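Local coordinates for nucleoid-associated protein HP_0035 (Helicobacter pylori, PDB 3F42) that probably binds DNA as a homodimer of the YbaB/EbfC family and may take part in nucleoid organisation and gene regulation, at the interface of chains A and B and the interface of chains A and C. Residues are numbered along the deposited sequence; one frame, centred on the assembly and turned at random. Chains: chain A/B/C, protein HP0035.

Contact 1: the interface of chains A and B. Residues chain A 47, 82, 85; chain B 78, 82, 85.
With CG anti to its backbone N (chi1 174°) and a bend at chi2, A:Glu82 turns its carboxylate toward B:Arg85, whose chain runs out extended from CG to NE, and the two meet tip to tip. Their planes lie 11° apart, so this is a stacked salt bridge: OE2 of A:Glu82 sits over the centre of the guanidinium, and OE1 lies 3.5 Å from NH1. The same NH1 donates in its own plane to OE2 of B:Glu82 at 2.8 Å, on the anti lone pair of that oxygen. B:Arg85 therefore lies between two carboxylates, one over its face and one at its edge, and may offset some of the repulsion expected between them.

B:Tyr78, also with CG anti to its backbone N, points its phenol OH at the backbone carbonyl O of A:Leu47 and donates a 2.7 Å hydrogen bond, tilted 28° from the carbonyl plane. CG of B:Glu82 packs over one face of the tyrosine ring near its rim. Waters tie these groups together further: one joins the phenol OH to OE1 of A:Glu82, another links that OE1 to NE of A:Arg85 and OE2 of B:Glu82, and a third bridges A:Leu47 O and OE1 of B:Glu82.

This lies in a two-fold symmetric interface, consistent with the homodimer, where the long C-terminal helices, 63-93 of chain A and 63-92 of chain B, face each other and B:Tyr78 reaches the turn between strands 40-45 and 50-55 of chain A.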
loop_
_atom_site.group_PDB
_atom_site.type_symbol
_atom_site.label_atom_id
_atom_site.label_comp_id
_atom_site.label_asym_id
_atom_site.label_seq_id
_atom_site.Cartn_x
_atom_site.Cartn_y
_atom_site.Cartn_z
ATOM N N LEU A 47 -8.515 -2.480 17.823
ATOM C CA LEU A 47 -9.021 -1.596 16.753
ATOM C C LEU A 47 -9.706 -0.389 17.377
ATOM O O LEU A 47 -10.073 0.556 16.678
ATOM C CB LEU A 47 -10.046 -2.314 15.865
ATOM C CG LEU A 47 -9.553 -3.616 15.238
ATOM C CD1 LEU A 47 -10.649 -4.219 14.326
ATOM C CD2 LEU A 47 -8.296 -3.362 14.429
ATOM N N GLU A 82 -5.353 4.385 21.151
ATOM C CA GLU A 82 -4.833 5.279 20.099
ATOM C C GLU A 82 -3.313 5.436 20.241
ATOM O O GLU A 82 -2.618 5.500 19.226
ATOM C CB GLU A 82 -5.564 6.610 20.087
ATOM C CG GLU A 82 -5.035 7.673 19.142
ATOM C CD GLU A 82 -5.196 7.323 17.666
ATOM O OE1 GLU A 82 -5.756 6.261 17.301
ATOM O OE2 GLU A 82 -4.777 8.169 16.848
ATOM N N ARG A 85 -1.931 2.455 18.731
ATOM C CA ARG A 85 -2.049 2.535 17.267
ATOM C C ARG A 85 -1.061 3.523 16.614
ATOM O O ARG A 85 -0.572 3.283 15.499
ATOM C CB ARG A 85 -3.479 2.793 16.847
ATOM C CG ARG A 85 -4.358 1.553 17.181
ATOM C CD ARG A 85 -5.827 1.757 16.744
ATOM N NE ARG A 85 -5.993 1.802 15.275
ATOM C CZ ARG A 85 -6.031 0.726 14.497
ATOM N NH1 ARG A 85 -5.897 -0.516 15.033
ATOM N NH2 ARG A 85 -6.192 0.869 13.181
ATOM N N TYR B 78 -17.091 6.359 17.533
ATOM C CA TYR B 78 -15.670 6.035 17.327
ATOM C C TYR B 78 -15.480 5.636 15.871
ATOM O O TYR B 78 -14.485 6.014 15.218
ATOM C CB TYR B 78 -15.254 4.916 18.292
ATOM C CG TYR B 78 -13.890 4.425 17.965
ATOM C CD1 TYR B 78 -12.787 5.184 18.299
ATOM C CD2 TYR B 78 -13.697 3.238 17.248
ATOM C CE1 TYR B 78 -11.469 4.757 17.975
ATOM C CE2 TYR B 78 -12.390 2.811 16.911
ATOM C CZ TYR B 78 -11.296 3.587 17.269
ATOM O OH TYR B 78 -10.006 3.193 16.963
ATOM N N GLU B 82 -12.778 7.277 13.272
ATOM C CA GLU B 82 -11.853 6.441 12.531
ATOM C C GLU B 82 -12.012 6.566 11.018
ATOM O O GLU B 82 -11.014 6.648 10.305
ATOM C CB GLU B 82 -12.051 5.018 12.956
ATOM C CG GLU B 82 -11.327 4.802 14.267
ATOM C CD GLU B 82 -9.888 4.556 13.995
ATOM O OE1 GLU B 82 -9.617 3.514 13.316
ATOM O OE2 GLU B 82 -9.065 5.409 14.424
ATOM N N ARG B 85 -10.408 9.782 10.000
ATOM C CA ARG B 85 -8.956 9.589 9.972
ATOM C C ARG B 85 -8.525 8.891 8.684
ATOM O O ARG B 85 -7.599 9.326 8.016
ATOM C CB ARG B 85 -8.506 8.715 11.167
ATOM C CG ARG B 85 -8.375 9.452 12.468
ATOM C CD ARG B 85 -8.270 8.458 13.654
ATOM N NE ARG B 85 -8.172 9.211 14.925
ATOM C CZ ARG B 85 -8.405 8.700 16.136
ATOM N NH1 ARG B 85 -8.831 7.447 16.270
ATOM N NH2 ARG B 85 -8.296 9.476 17.222
HETATM O O HOH W 1 -7.741 4.454 18.159
HETATM O O HOH W 2 -6.142 4.650 14.869
HETATM O O HOH W 3 -10.354 0.878 13.958
#

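Contact 2: the interface of chains A and C. Residues chain A 6-7, 10; chain C 82, 85-86, 89.
Two helices of the YbaB/EbfC fold pack here, the N-terminal helix 5-27 of chain A against the long C-terminal helix 63-92 of chain C. A:Ser6, in the first turn of its helix, gives the direct polar link: its hydroxyl OG donates to OE1 of C:Glu82 at 2.5 Å, a short bond on the syn lone pair of that oxygen. OG stands anti to the serine's carbonyl carbon (chi1 -69°), which aims it at the carboxylate, while CB rests close to the same group. A water also joins OG to OE2 of C:Glu82, at 3.1 Å from each, and the serine thus engages both oxygens. Behind this contact C:Arg85, bonded to C:Glu82 within the same chain, may act as second shell and hold the carboxylate in place for the serine.

C:Lys86 runs extended beyond CG alongside A:Ser6, and its aliphatic stem does the touching: CG is 3.9 Å from CB of the serine, and CE is 3.7 Å from OG.

The side chain of A:Gln7, extended beyond CG, crosses that of C:Arg85 at a slant, the stems meeting with CG of the glutamine 4.0 Å from CB of the arginine and the amide and guanidinium planes turned 67° apart. Its NE2 reaches a water at 3.0 Å that also bonds the backbone O of C:Arg85. Further along the helix, the methyl CB of C:Ala89 packs 3.8 Å from CA of A:Gln7, and CA of A:Gly10 comes to 3.7 Å from O of C:Lys86, where the lack of a side chain may let the backbones draw near.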
loop_
_atom_site.group_PDB
_atom_site.type_symbol
_atom_site.label_atom_id
_atom_site.label_comp_id
_atom_site.label_asym_id
_atom_site.label_seq_id
_atom_site.Cartn_x
_atom_site.Cartn_y
_atom_site.Cartn_z
ATOM N N SER A 6 8.032 -0.779 -10.362
ATOM C CA SER A 6 7.734 -2.164 -9.972
ATOM C C SER A 6 8.132 -2.467 -8.525
ATOM O O SER A 6 7.355 -3.093 -7.767
ATOM C CB SER A 6 8.389 -3.120 -10.960
ATOM O OG SER A 6 7.730 -3.010 -12.203
ATOM N N GLN A 7 9.299 -1.964 -8.110
ATOM C CA GLN A 7 9.742 -2.134 -6.734
ATOM C C GLN A 7 8.796 -1.423 -5.780
ATOM O O GLN A 7 8.446 -1.978 -4.744
ATOM C CB GLN A 7 11.165 -1.645 -6.538
ATOM C CG GLN A 7 12.145 -2.492 -7.303
ATOM C CD GLN A 7 13.518 -1.933 -7.345
ATOM O OE1 GLN A 7 13.712 -0.739 -7.572
ATOM N NE2 GLN A 7 14.510 -2.805 -7.181
ATOM N N GLY A 10 5.682 -3.480 -5.318
ATOM C CA GLY A 10 6.023 -4.633 -4.466
ATOM C C GLY A 10 6.091 -4.233 -2.986
ATOM O O GLY A 10 5.573 -4.948 -2.095
ATOM N N GLU C 82 11.397 -8.460 -13.817
ATOM C CA GLU C 82 10.383 -7.700 -13.111
ATOM C C GLU C 82 9.855 -8.414 -11.869
ATOM O O GLU C 82 9.690 -7.783 -10.827
ATOM C CB GLU C 82 9.259 -7.410 -14.058
ATOM C CG GLU C 82 9.653 -6.236 -14.928
ATOM C CD GLU C 82 9.400 -4.974 -14.187
ATOM O OE1 GLU C 82 8.188 -4.738 -13.880
ATOM O OE2 GLU C 82 10.401 -4.265 -13.896
ATOM N N ARG C 85 12.440 -8.041 -9.198
ATOM C CA ARG C 85 12.338 -6.692 -8.637
ATOM C C ARG C 85 11.191 -6.606 -7.631
ATOM O O ARG C 85 11.361 -6.103 -6.531
ATOM C CB ARG C 85 12.070 -5.661 -9.760
ATOM C CG ARG C 85 13.290 -5.241 -10.528
ATOM C CD ARG C 85 12.890 -4.500 -11.830
ATOM N NE ARG C 85 14.109 -4.124 -12.581
ATOM C CZ ARG C 85 14.139 -3.788 -13.873
ATOM N NH1 ARG C 85 13.034 -3.847 -14.611
ATOM N NH2 ARG C 85 15.302 -3.474 -14.456
ATOM N N LYS C 86 10.020 -7.094 -8.024
ATOM C CA LYS C 86 8.801 -6.933 -7.222
ATOM C C LYS C 86 8.876 -7.817 -5.971
ATOM O O LYS C 86 8.510 -7.387 -4.880
ATOM C CB LYS C 86 7.567 -7.333 -8.034
ATOM C CG LYS C 86 7.188 -6.353 -9.165
ATOM C CD LYS C 86 6.234 -7.005 -10.158
ATOM C CE LYS C 86 5.743 -5.964 -11.173
ATOM N NZ LYS C 86 4.613 -6.482 -12.030
ATOM N N ALA C 89 11.294 -6.591 -3.339
ATOM C CA ALA C 89 10.670 -5.420 -2.711
ATOM C C ALA C 89 9.540 -5.807 -1.738
ATOM O O ALA C 89 9.383 -5.185 -0.669
ATOM C CB ALA C 89 10.141 -4.464 -3.787
HETATM O O HOH W 4 10.070 -1.285 -13.318
HETATM O O HOH W 5 13.684 -5.290 -5.718
#

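Contact 1 and contact 2 lie about 31 Å apart, measured between the centres of their C-alpha atoms, and chain A takes part in both. Positions 82 and 85 of the C-terminal helix recur: in contact 1 they come from chains A and B, in contact 2 from chain C, where the same acid–arginine pair meets an N-terminal helix instead. Contact 1 belongs to a two-fold symmetric interface, in keeping with the homodimer. Contact 2 is not part of an exact two-fold and joins chain A to a further copy in the deposited assembly of four, so it may reflect crystal packing or a higher-order association.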